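Local coordinates for protein Ras-3 from Cryphonectria parasitica (Cryphonectria parasitica, PDB 4KU4) that binds guanosine-5'-diphosphate as a small Ras-family protein of the P-loop class, in a model that also holds a magnesium ion, at residues Arg79-Trp82 with Ile83-Glu87; Phe101-Ala104 with Glu105-Phe108; Ser162-Lys166 with Leu167-Phe171; Asn181-Glu184 with Ala185-Val189; Val190-Asp193 with Arg194-Lys197. All blocks are in the same frame, centred on the assembly; numbering follows the deposited sequence. Where two conformers were deposited one is given.

Interaction 1: Arg79-Trp82 with Ile83-Glu87; sequences REQW and IRQNE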
# COMPACT_ATOMS: atom_id res chain seq x y z
N ARG A 79 -11.54 -2.46 9.97
CA ARG A 79 -10.86 -2.59 8.69
C ARG A 79 -11.84 -2.33 7.55
O ARG A 79 -11.49 -1.72 6.55
CB ARG A 79 -10.22 -3.97 8.54
CG ARG A 79 -9.29 -4.08 7.36
CD ARG A 79 -8.50 -5.37 7.43
NE ARG A 79 -8.08 -5.70 8.79
CZ ARG A 79 -8.58 -6.71 9.50
NH1 ARG A 79 -8.16 -6.94 10.74
NH2 ARG A 79 -9.51 -7.49 8.97
N GLU A 80 -13.09 -2.77 7.72
CA GLU A 80 -14.11 -2.56 6.71
C GLU A 80 -14.43 -1.07 6.50
O GLU A 80 -14.76 -0.65 5.39
CB GLU A 80 -15.39 -3.34 7.03
CG GLU A 80 -15.84 -4.25 5.91
CD GLU A 80 -17.35 -4.45 5.88
OE1 GLU A 80 -17.92 -4.80 6.93
OE2 GLU A 80 -17.96 -4.26 4.80
N GLN A 81 -14.35 -0.27 7.55
CA GLN A 81 -14.57 1.17 7.38
C GLN A 81 -13.40 1.77 6.60
O GLN A 81 -13.60 2.56 5.68
CB GLN A 81 -14.72 1.87 8.73
CG GLN A 81 -15.46 3.20 8.65
CD GLN A 81 -16.26 3.48 9.92
OE1 GLN A 81 -15.70 3.57 11.01
NE2 GLN A 81 -17.57 3.62 9.78
N TRP A 82 -12.19 1.37 6.95
CA TRP A 82 -11.00 1.83 6.25
C TRP A 82 -11.15 1.58 4.74
O TRP A 82 -10.76 2.41 3.91
CB TRP A 82 -9.75 1.12 6.78
CG TRP A 82 -9.42 1.33 8.24
CD1 TRP A 82 -9.79 2.38 9.03
CD2 TRP A 82 -8.63 0.47 9.07
NE1 TRP A 82 -9.28 2.22 10.30
CE2 TRP A 82 -8.56 1.06 10.35
CE3 TRP A 82 -7.97 -0.74 8.85
CZ2 TRP A 82 -7.86 0.47 11.41
CZ3 TRP A 82 -7.27 -1.32 9.90
CH2 TRP A 82 -7.22 -0.71 11.16
N ILE A 83 -11.73 0.44 4.39
CA ILE A 83 -11.87 0.06 2.98
C ILE A 83 -12.95 0.86 2.25
O ILE A 83 -12.76 1.26 1.10
CB ILE A 83 -12.12 -1.47 2.84
CG1 ILE A 83 -10.90 -2.24 3.37
CG2 ILE A 83 -12.39 -1.85 1.40
CD1 ILE A 83 -11.12 -3.74 3.53
N ARG A 84 -14.08 1.09 2.91
CA ARG A 84 -15.16 1.85 2.30
C ARG A 84 -14.72 3.28 2.00
O ARG A 84 -15.13 3.85 0.99
CB ARG A 84 -16.39 1.88 3.23
CG ARG A 84 -16.96 0.51 3.53
CD ARG A 84 -18.10 0.58 4.55
NE ARG A 84 -19.41 0.37 3.94
CZ ARG A 84 -20.44 1.19 4.09
NH1 ARG A 84 -20.31 2.29 4.83
NH2 ARG A 84 -21.60 0.92 3.50
N GLN A 85 -13.87 3.83 2.85
CA GLN A 85 -13.52 5.26 2.76
C GLN A 85 -12.26 5.55 1.94
O GLN A 85 -11.79 6.68 1.93
CB GLN A 85 -13.41 5.87 4.15
CG GLN A 85 -14.74 5.89 4.89
CD GLN A 85 -14.59 6.15 6.38
OE1 GLN A 85 -15.58 6.13 7.12
NE2 GLN A 85 -13.36 6.39 6.83
N ASN A 86 -11.74 4.54 1.26
CA ASN A 86 -10.57 4.74 0.40
C ASN A 86 -10.76 4.14 -1.00
O ASN A 86 -11.53 3.19 -1.18
CB ASN A 86 -9.30 4.21 1.06
CG ASN A 86 -8.84 5.08 2.21
OD1 ASN A 86 -8.13 6.08 2.01
ND2 ASN A 86 -9.22 4.72 3.41
N GLU A 87 -10.05 4.69 -1.98
CA GLU A 87 -10.18 4.27 -3.38
C GLU A 87 -9.10 3.27 -3.78
O GLU A 87 -9.36 2.34 -4.56
CB GLU A 87 -10.13 5.51 -4.31
CG GLU A 87 -9.50 5.24 -5.70
CD GLU A 87 -9.33 6.48 -6.61
OE1 GLU A 87 -8.59 7.45 -6.26
OE2 GLU A 87 -9.92 6.48 -7.73

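Interaction 2: Phe101-Ala104 with Glu105-Phe108; sequences FEAA and ERLF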
# COMPACT_ATOMS: atom_id res chain seq x y z
N PHE A 101 2.88 -12.42 4.89
CA PHE A 101 2.57 -12.58 3.47
C PHE A 101 1.24 -13.29 3.35
O PHE A 101 0.42 -12.99 2.49
CB PHE A 101 3.72 -13.35 2.80
CG PHE A 101 3.51 -13.65 1.35
CD1 PHE A 101 3.33 -12.63 0.42
CD2 PHE A 101 3.55 -14.96 0.90
CE1 PHE A 101 3.18 -12.92 -0.93
CE2 PHE A 101 3.38 -15.25 -0.44
CZ PHE A 101 3.21 -14.22 -1.36
N GLU A 102 1.00 -14.24 4.25
CA GLU A 102 -0.25 -14.97 4.24
C GLU A 102 -1.41 -14.04 4.62
O GLU A 102 -2.47 -14.07 4.00
CB GLU A 102 -0.19 -16.17 5.18
CG GLU A 102 0.82 -17.19 4.74
CD GLU A 102 1.17 -18.18 5.82
OE1 GLU A 102 1.89 -19.16 5.51
OE2 GLU A 102 0.75 -17.98 6.98
N ALA A 103 -1.20 -13.19 5.62
CA ALA A 103 -2.23 -12.22 5.98
C ALA A 103 -2.53 -11.24 4.84
O ALA A 103 -3.67 -10.90 4.59
CB ALA A 103 -1.86 -11.45 7.23
N ALA A 104 -1.49 -10.79 4.16
CA ALA A 104 -1.70 -9.88 3.05
C ALA A 104 -2.64 -10.47 1.99
O ALA A 104 -3.51 -9.78 1.46
CB ALA A 104 -0.38 -9.49 2.43
N GLU A 105 -2.46 -11.75 1.67
CA GLU A 105 -3.33 -12.44 0.73
C GLU A 105 -4.78 -12.45 1.23
O GLU A 105 -5.71 -12.15 0.49
CB GLU A 105 -2.83 -13.87 0.53
CG GLU A 105 -3.63 -14.68 -0.47
CD GLU A 105 -3.04 -16.06 -0.70
OE1 GLU A 105 -2.10 -16.46 0.02
OE2 GLU A 105 -3.52 -16.76 -1.63
N ARG A 106 -4.96 -12.78 2.51
CA ARG A 106 -6.28 -12.69 3.13
C ARG A 106 -6.88 -11.27 3.08
O ARG A 106 -8.07 -11.11 2.84
CB ARG A 106 -6.23 -13.19 4.58
CG ARG A 106 -5.81 -14.65 4.72
CD ARG A 106 -6.11 -15.16 6.12
NE ARG A 106 -5.29 -14.50 7.13
CZ ARG A 106 -4.14 -14.98 7.58
NH1 ARG A 106 -3.68 -16.13 7.13
NH2 ARG A 106 -3.47 -14.31 8.51
N LEU A 107 -6.04 -10.26 3.32
CA LEU A 107 -6.47 -8.87 3.28
C LEU A 107 -6.91 -8.45 1.90
O LEU A 107 -7.88 -7.73 1.74
CB LEU A 107 -5.35 -7.95 3.79
CG LEU A 107 -5.08 -8.11 5.27
CD1 LEU A 107 -3.73 -7.51 5.65
CD2 LEU A 107 -6.23 -7.45 6.03
N PHE A 108 -6.20 -8.91 0.88
CA PHE A 108 -6.64 -8.64 -0.49
C PHE A 108 -8.08 -9.13 -0.71
O PHE A 108 -8.91 -8.42 -1.27
CB PHE A 108 -5.70 -9.29 -1.51
CG PHE A 108 -6.17 -9.15 -2.92
CD1 PHE A 108 -5.81 -8.04 -3.67
CD2 PHE A 108 -6.98 -10.11 -3.49
CE1 PHE A 108 -6.25 -7.90 -4.97
CE2 PHE A 108 -7.42 -9.98 -4.79
CZ PHE A 108 -7.06 -8.86 -5.53
O HOH W 1 0.15 -15.69 0.80
O HOH W 2 -2.82 -16.62 2.96
O HOH W 3 -1.06 -17.05 9.00

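Interaction 3: Ser162-Lys166 with Leu167-Phe171; sequences SLAKK and LGCGF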
# COMPACT_ATOMS: atom_id res chain seq x y z
N SER A 162 4.23 -13.84 -8.39
CA SER A 162 3.21 -14.79 -8.87
C SER A 162 1.87 -14.71 -8.14
O SER A 162 0.83 -14.87 -8.76
CB SER A 162 3.71 -16.25 -8.88
OG SER A 162 4.02 -16.73 -7.58
N LEU A 163 1.90 -14.46 -6.84
CA LEU A 163 0.64 -14.24 -6.13
C LEU A 163 -0.08 -13.02 -6.71
O LEU A 163 -1.27 -13.10 -7.09
CB LEU A 163 0.88 -14.04 -4.63
CG LEU A 163 -0.43 -13.84 -3.84
CD1 LEU A 163 -1.35 -15.05 -3.98
CD2 LEU A 163 -0.11 -13.57 -2.39
N ALA A 164 0.64 -11.90 -6.82
CA ALA A 164 0.02 -10.71 -7.39
C ALA A 164 -0.55 -10.95 -8.78
O ALA A 164 -1.63 -10.47 -9.10
CB ALA A 164 0.98 -9.54 -7.39
N LYS A 165 0.16 -11.71 -9.61
CA LYS A 165 -0.34 -12.04 -10.94
C LYS A 165 -1.61 -12.89 -10.86
O LYS A 165 -2.57 -12.67 -11.60
CB LYS A 165 0.75 -12.71 -11.76
CG LYS A 165 1.75 -11.69 -12.34
CD LYS A 165 1.08 -10.85 -13.41
CE LYS A 165 2.01 -9.76 -13.96
NZ LYS A 165 2.46 -8.83 -12.89
N LYS A 166 -1.60 -13.86 -9.97
CA LYS A 166 -2.78 -14.69 -9.75
C LYS A 166 -4.00 -13.84 -9.36
O LYS A 166 -5.10 -14.08 -9.85
CB LYS A 166 -2.48 -15.75 -8.69
CG LYS A 166 -3.70 -16.45 -8.07
CD LYS A 166 -3.25 -17.40 -6.98
CE LYS A 166 -4.39 -17.77 -6.05
NZ LYS A 166 -5.32 -18.70 -6.72
N LEU A 167 -3.79 -12.83 -8.51
CA LEU A 167 -4.89 -12.02 -7.99
C LEU A 167 -5.31 -10.86 -8.90
O LEU A 167 -6.39 -10.30 -8.74
CB LEU A 167 -4.54 -11.49 -6.58
CG LEU A 167 -4.13 -12.54 -5.54
CD1 LEU A 167 -3.70 -11.88 -4.24
CD2 LEU A 167 -5.27 -13.51 -5.26
N GLY A 168 -4.44 -10.49 -9.84
CA GLY A 168 -4.69 -9.35 -10.71
C GLY A 168 -4.20 -8.02 -10.16
O GLY A 168 -4.54 -6.97 -10.70
N CYS A 169 -3.38 -8.05 -9.12
CA CYS A 169 -2.92 -6.80 -8.50
C CYS A 169 -1.45 -6.50 -8.76
O CYS A 169 -0.75 -7.28 -9.39
CB CYS A 169 -3.20 -6.82 -6.99
SG CYS A 169 -2.20 -7.99 -6.02
N GLY A 170 -0.99 -5.36 -8.28
CA GLY A 170 0.39 -4.98 -8.45
C GLY A 170 1.28 -5.63 -7.41
O GLY A 170 0.80 -6.12 -6.39
N PHE A 171 2.58 -5.64 -7.68
CA PHE A 171 3.57 -6.11 -6.73
C PHE A 171 4.83 -5.26 -6.82
O PHE A 171 5.41 -5.11 -7.91
CB PHE A 171 3.93 -7.58 -6.99
CG PHE A 171 5.02 -8.11 -6.10
CD1 PHE A 171 4.91 -8.01 -4.72
CD2 PHE A 171 6.14 -8.73 -6.63
CE1 PHE A 171 5.92 -8.48 -3.91
CE2 PHE A 171 7.14 -9.22 -5.81
CZ PHE A 171 7.03 -9.11 -4.46
O HOH W 4 1.42 -7.94 -10.68

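Interaction 4: Asn181-Glu184 with Ala185-Val189; sequences NVEE and AFFSV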
# COMPACT_ATOMS: atom_id res chain seq x y z
N ASN A 181 12.35 2.13 -3.82
CA ASN A 181 11.12 1.81 -4.53
C ASN A 181 9.85 2.29 -3.83
O ASN A 181 8.75 1.90 -4.23
CB ASN A 181 11.00 0.31 -4.81
CG ASN A 181 12.16 -0.24 -5.63
OD1 ASN A 181 12.74 0.46 -6.44
ND2 ASN A 181 12.47 -1.53 -5.44
N VAL A 182 9.99 3.10 -2.80
CA VAL A 182 8.80 3.55 -2.08
C VAL A 182 7.85 4.35 -2.98
O VAL A 182 6.65 4.06 -3.04
CB VAL A 182 9.15 4.35 -0.80
CG1 VAL A 182 7.86 4.87 -0.15
CG2 VAL A 182 9.90 3.47 0.19
N GLU A 183 8.35 5.36 -3.70
CA GLU A 183 7.45 6.11 -4.58
C GLU A 183 6.81 5.23 -5.66
O GLU A 183 5.62 5.35 -5.95
CB GLU A 183 8.15 7.33 -5.23
CG GLU A 183 8.37 8.48 -4.27
CD GLU A 183 8.94 9.71 -4.96
OE1 GLU A 183 9.24 9.65 -6.17
OE2 GLU A 183 9.10 10.74 -4.26
N GLU A 184 7.59 4.33 -6.25
CA GLU A 184 7.05 3.42 -7.26
C GLU A 184 5.86 2.64 -6.71
O GLU A 184 4.86 2.46 -7.39
CB GLU A 184 8.13 2.46 -7.76
CG GLU A 184 9.10 3.11 -8.74
CD GLU A 184 10.14 4.03 -8.10
OE1 GLU A 184 10.20 4.17 -6.86
OE2 GLU A 184 10.90 4.63 -8.88
N ALA A 185 5.97 2.20 -5.47
CA ALA A 185 4.91 1.40 -4.87
C ALA A 185 3.61 2.18 -4.74
O ALA A 185 2.57 1.74 -5.23
CB ALA A 185 5.35 0.89 -3.53
N PHE A 186 3.66 3.34 -4.08
CA PHE A 186 2.47 4.17 -3.91
C PHE A 186 1.91 4.69 -5.23
O PHE A 186 0.70 4.69 -5.44
CB PHE A 186 2.75 5.37 -2.99
CG PHE A 186 2.83 5.01 -1.54
CD1 PHE A 186 1.68 4.99 -0.75
CD2 PHE A 186 4.05 4.75 -0.93
CE1 PHE A 186 1.74 4.68 0.58
CE2 PHE A 186 4.11 4.44 0.42
CZ PHE A 186 2.95 4.40 1.17
N PHE A 187 2.79 5.16 -6.12
CA PHE A 187 2.30 5.72 -7.37
C PHE A 187 1.71 4.65 -8.29
O PHE A 187 0.93 4.95 -9.19
CB PHE A 187 3.41 6.47 -8.11
CG PHE A 187 3.96 7.65 -7.37
CD1 PHE A 187 3.40 8.09 -6.18
CD2 PHE A 187 5.05 8.34 -7.88
CE1 PHE A 187 3.92 9.18 -5.51
CE2 PHE A 187 5.57 9.43 -7.21
CZ PHE A 187 5.00 9.86 -6.03
N SER A 188 2.07 3.39 -8.06
CA SER A 188 1.62 2.31 -8.93
C SER A 188 0.10 2.22 -9.01
O SER A 188 -0.45 1.94 -10.07
CB SER A 188 2.23 0.96 -8.53
OG SER A 188 1.71 0.48 -7.30
N VAL A 189 -0.58 2.46 -7.90
CA VAL A 189 -2.03 2.31 -7.91
C VAL A 189 -2.71 3.52 -8.54
O VAL A 189 -3.79 3.40 -9.13
CB VAL A 189 -2.60 2.02 -6.51
CG1 VAL A 189 -2.36 0.55 -6.14
CG2 VAL A 189 -2.00 2.95 -5.48

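Interaction 5: Val190-Asp193 with Arg194-Lys197; sequences VRAD and RRRK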
# COMPACT_ATOMS: atom_id res chain seq x y z
N VAL A 190 -2.08 4.68 -8.44
CA VAL A 190 -2.57 5.85 -9.15
C VAL A 190 -2.42 5.63 -10.66
O VAL A 190 -3.34 5.91 -11.43
CB VAL A 190 -1.80 7.12 -8.76
CG1 VAL A 190 -2.24 8.30 -9.67
CG2 VAL A 190 -2.00 7.44 -7.26
N ARG A 191 -1.25 5.13 -11.05
CA ARG A 191 -0.96 4.85 -12.45
C ARG A 191 -1.95 3.84 -13.01
O ARG A 191 -2.42 3.98 -14.14
CB ARG A 191 0.47 4.34 -12.61
CG ARG A 191 1.50 5.45 -12.47
CD ARG A 191 2.93 4.97 -12.53
NE ARG A 191 3.84 6.11 -12.53
CZ ARG A 191 4.93 6.21 -11.77
NH1 ARG A 191 5.26 5.24 -10.94
NH2 ARG A 191 5.69 7.31 -11.84
N ALA A 192 -2.29 2.83 -12.21
CA ALA A 192 -3.24 1.81 -12.65
C ALA A 192 -4.64 2.39 -12.85
O ALA A 192 -5.32 2.08 -13.83
CB ALA A 192 -3.27 0.65 -11.66
N ASP A 193 -5.07 3.23 -11.91
CA ASP A 193 -6.38 3.88 -11.99
C ASP A 193 -6.49 4.69 -13.28
O ASP A 193 -7.51 4.66 -13.96
CB ASP A 193 -6.61 4.77 -10.77
CG ASP A 193 -8.00 5.37 -10.73
OD1 ASP A 193 -8.94 4.72 -11.24
OD2 ASP A 193 -8.15 6.48 -10.17
N ARG A 194 -5.43 5.40 -13.62
CA ARG A 194 -5.42 6.18 -14.85
C ARG A 194 -5.37 5.32 -16.10
O ARG A 194 -5.94 5.68 -17.13
CB ARG A 194 -4.23 7.13 -14.86
CG ARG A 194 -4.31 8.17 -13.80
CD ARG A 194 -3.07 9.04 -13.86
NE ARG A 194 -2.98 9.89 -12.68
CZ ARG A 194 -1.93 10.65 -12.39
NH1 ARG A 194 -0.88 10.66 -13.21
NH2 ARG A 194 -1.93 11.38 -11.29
N ARG A 195 -4.66 4.20 -16.02
CA ARG A 195 -4.58 3.25 -17.12
C ARG A 195 -5.99 2.76 -17.48
O ARG A 195 -6.29 2.52 -18.65
CB ARG A 195 -3.68 2.07 -16.72
CG ARG A 195 -3.30 1.11 -17.85
CD ARG A 195 -3.04 -0.31 -17.33
NE ARG A 195 -2.11 -0.34 -16.20
CZ ARG A 195 -2.18 -1.22 -15.20
NH1 ARG A 195 -1.30 -1.18 -14.20
NH2 ARG A 195 -3.14 -2.13 -15.18
N ARG A 196 -6.84 2.61 -16.46
CA ARG A 196 -8.19 2.07 -16.64
C ARG A 196 -9.12 2.96 -17.45
O ARG A 196 -10.00 2.46 -18.15
CB ARG A 196 -8.85 1.81 -15.29
CG ARG A 196 -8.22 0.71 -14.46
CD ARG A 196 -9.21 0.18 -13.43
NE ARG A 196 -9.84 1.25 -12.66
CZ ARG A 196 -11.03 1.14 -12.08
NH1 ARG A 196 -11.54 2.15 -11.38
NH2 ARG A 196 -11.71 0.01 -12.22
N LYS A 197 -8.95 4.27 -17.33
CA LYS A 197 -9.83 5.23 -18.00
C LYS A 197 -9.87 5.00 -19.51
O LYS A 197 -10.83 5.38 -20.18
CB LYS A 197 -9.39 6.66 -17.71
CG LYS A 197 -9.03 6.89 -16.25
CD LYS A 197 -10.22 6.65 -15.34
CE LYS A 197 -9.83 6.91 -13.89
NZ LYS A 197 -8.85 8.04 -13.79

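Interaction 1: Arg79-Trp82 with Ile83-Glu87
Ile83 closes a turn of helix on Arg79 twice over. Its backbone N donates to Arg79 O at 3.1 Å, and its side chain leans on the same carbonyl. CG1 stands beside the backbone N (chi1 -63°), which lays it 3.3 Å from Arg79 O, while CD1 beyond it only loosely meets Arg79 CG. Trp82 contributes its carbonyl rather than its ring. Asn86 ND2 reaches back to Trp82 O at 2.8 Å in a nearly straight bond (174°) that lies in the carbonyl plane and in the plane of the amide as well. From Gln85 on the backbone is no longer helical, and Asn86 N turns weakly to Ile83 O; the Asn86 side chain serves the Trp82 carbonyl in its place. The indole itself turns back along its own segment, with Arg79 CA 3.3 Å above one face near the rim. Gln81 and Gln85 run side by side in the same direction, their amide planes 15° apart. Gln85 OE1 sits 3.3 Å from Gln81 CG, a contact with a methylene, and the polar link of the pair is the bond from Gln85 N to Gln81 O. On the flank, Arg84 CG passes 3.1 Å from Glu80 O, the carbonyl that also takes Arg84 N. Lys115 of helix 98-118 binds the carbonyls of Ile83 and Asn86, and Glu110 of that helix forms a salt bridge with Arg79. Ile83 packs on Thr114 there, whereas Trp82 and Asn86 press on Leu67 of strand 60-67 and on residues of strand 15-20.

Interaction 2: Phe101-Ala104 with Glu105-Phe108
Phe101 and Glu105, like Glu102 and Arg106, Ala103 and Leu107, and Ala104 and Phe108, are joined by backbone hydrogen bonds from N back to O four residues earlier, an unbroken turn of helix. The shortest of these runs from Leu107 N to Ala103 O, 2.8 Å. Water adds a second layer. Glu105 swings CG opposite its own N (chi1 -178°) and stretches out, so that OE1 accepts from two waters; one also donates to Phe101 O, the other to Glu102 O at 2.8 Å. Each of these carbonyls is therefore gripped twice, by an amide N-H and by a water, as suits a solvated helix flank. Glu102 and Arg106 carry opposite charges whose groups do not touch; a third water lies between them, donating to Glu102 OE2 at 2.9 Å and accepting weakly from Arg106 NH1 in the plane of the guanidinium. Van der Waals contact completes the turn. The arginine chain bends at chi3 (-66°) and folds back along the helix, bringing one guanidinium face over Ala103, where CA lies 3.5 Å above the plane toward the rim. NH2 also meets Ala103 CB at 3.5 Å. Leu107 CG lies 3.2 Å from Ala103 O, the carbonyl oxygen that also takes Leu107 N. Ala104 and Leu107 face strand 88-94, touching Ile91, while Phe101 and Phe108 pack against helix 157-167. The result is an amphipathic helix with a watered outer side and small or apolar residues inward, one of the helices that flank the central sheet of the Ras-like alpha/beta fold.

Interaction 3: Ser162-Lys166 with Leu167-Phe171
Ala164 O is gripped by three successive amides, with Cys169 N at 3.0 Å as the sound bond and Leu167 N and Gly168 N adding weak ones. With a weak bond from Gly168 N to Lys165 O, this makes a Schellman motif that ends helix 157-167 and turns the chain into strand 170-173 of a beta-alpha-beta unit. Gly168 is the C-prime residue. Its positive phi (88°) reverses the chain, and without a side chain it avoids a clash with the preceding carbonyl. The last regular helical bond runs from Leu167 N to Leu163 O, 2.9 Å, and the two leucines also meet through their branches, Leu167 CD1 lying 3.8 Å from Leu163 CG as the chains cross. On the inner side of the turn the returning chain passes Ala164 CB. Cys169 SG, held between its own N and carbonyl carbon (chi1 69°), comes within 3.8 Å of Ala164 CB, and Phe171 CB approaches the same methyl to 3.6 Å. Leu142 of strand 140-145 meets both Ala164 and Cys169, while Leu167 and Cys169 touch Phe108 of helix 98-118. Lys165 reaches along the outside toward Cys169, and one water bridges them, accepting from Lys165 NZ and donating to Cys169 O, each at 2.6 Å.

Interaction 4: Asn181-Glu184 with Ala185-Val189
Phe187 N donates to Glu183 O at 2.8 Å (165°), and Phe186 N donates just as directly to Val182 O, a longer bond at 3.2 Å. Ala185 N closes the first turn on Asn181 O, the carbonyl of the residue right before the helix, and has a weak second bond to Val182 O. Ser188 relies more on its hydroxyl than on its amide. With OG between backbone N and carbonyl carbon (chi1 70°), the side chain folds back and donates to Ala185 O at 2.6 Å, while Ser188 N gives Glu184 O a weak bond. Two i to i+4 side-chain pairs flank these bonds. Glu183 and Phe187 run alongside each other: Glu183 CB stands over the ring face, 4.2 Å from the centroid, in a CH-pi contact. The carboxylate continues beside the ring, its plane turned 30° from it, with OE1 3.8 Å from CE2. Glu183 O lies on the same face, at the CG rim, 3.2 Å from Phe187 CG. Val182 and Phe186 also lie side by side, Val182 CG1 meeting CE2 at 3.8 Å, and Val182 O sits at the edge of the Phe186 ring. Phe187 reaches strands 50-57 and 60-67, whereas Val182 and Phe186 pack on Leu34 of helix 27-35. Arg53 of strand 50-57 binds Glu183 OE2 in a salt bridge. Glu183 thus does two things: its CB and CG lie against an aromatic ring, and its carboxylate, probably stabilised by the arginine, stays at the edge of the apolar packing.

Interaction 5: Val190-Asp193 with Arg194-Lys197
Asp193 faces Arg196 and Lys197 one turn ahead on helix 182-196, the C-terminal helix of this Ras-like fold. OD1 lies in the plane of the Arg196 guanidinium, at its edge, but the salt bridge to NH1 is long (3.7 Å) and the two planes are turned 35° apart. Lys197 comes closer with carbon than with charge. A bend at chi2 (-62°) folds it back, setting CE 3.2 Å from Asp193 O, while NZ and Asp193 OD2 remain 4.0 Å apart, beyond a salt bridge. Two further pairs use guanidinium faces. Val190 and Arg194 lie alongside, with Val190 CG1 over the face and 3.5 Å from Arg194 NE. Ala192 CB similarly underlies Arg195, 3.7 Å from NH1. Beneath them run the i to i+4 backbone bonds, with Arg194 N, Arg195 N and Arg196 N bound to Val190 O, Arg191 O and Ala192 O. Partners outside the two segments hold the arginine ends: Ile57 O takes Arg194 NH1, Asp58 forms a salt bridge with Arg191, and Pro134 O receives Arg196 NH2. Arg196 NE stays buried without a partner in the model, 3.9 Å from Asp193 OD1.

In the fold
Interactions 4 and 5 are successive parts of helix 182-196, their centres about 13 Å apart. Interactions 2 and 3 pack helix 98-118 against helix 157-167, as in Phe101 CZ to Leu163 CD2 at 3.5 Å; Arg79 CD to Leu107 CD2, 3.4 Å, joins interactions 1 and 2. Interaction 1 meets interaction 5 through Glu87 OE2 and Asp193 OD2, 3.0 Å apart, a pairing of like charges that could raise the pKa of one carboxylate. The side chain of Val182 in interaction 4 lies about 7 Å from guanosine-5'-diphosphate. Leu107 in interaction 2, about 10 Å from it, touches what is probably the P-loop.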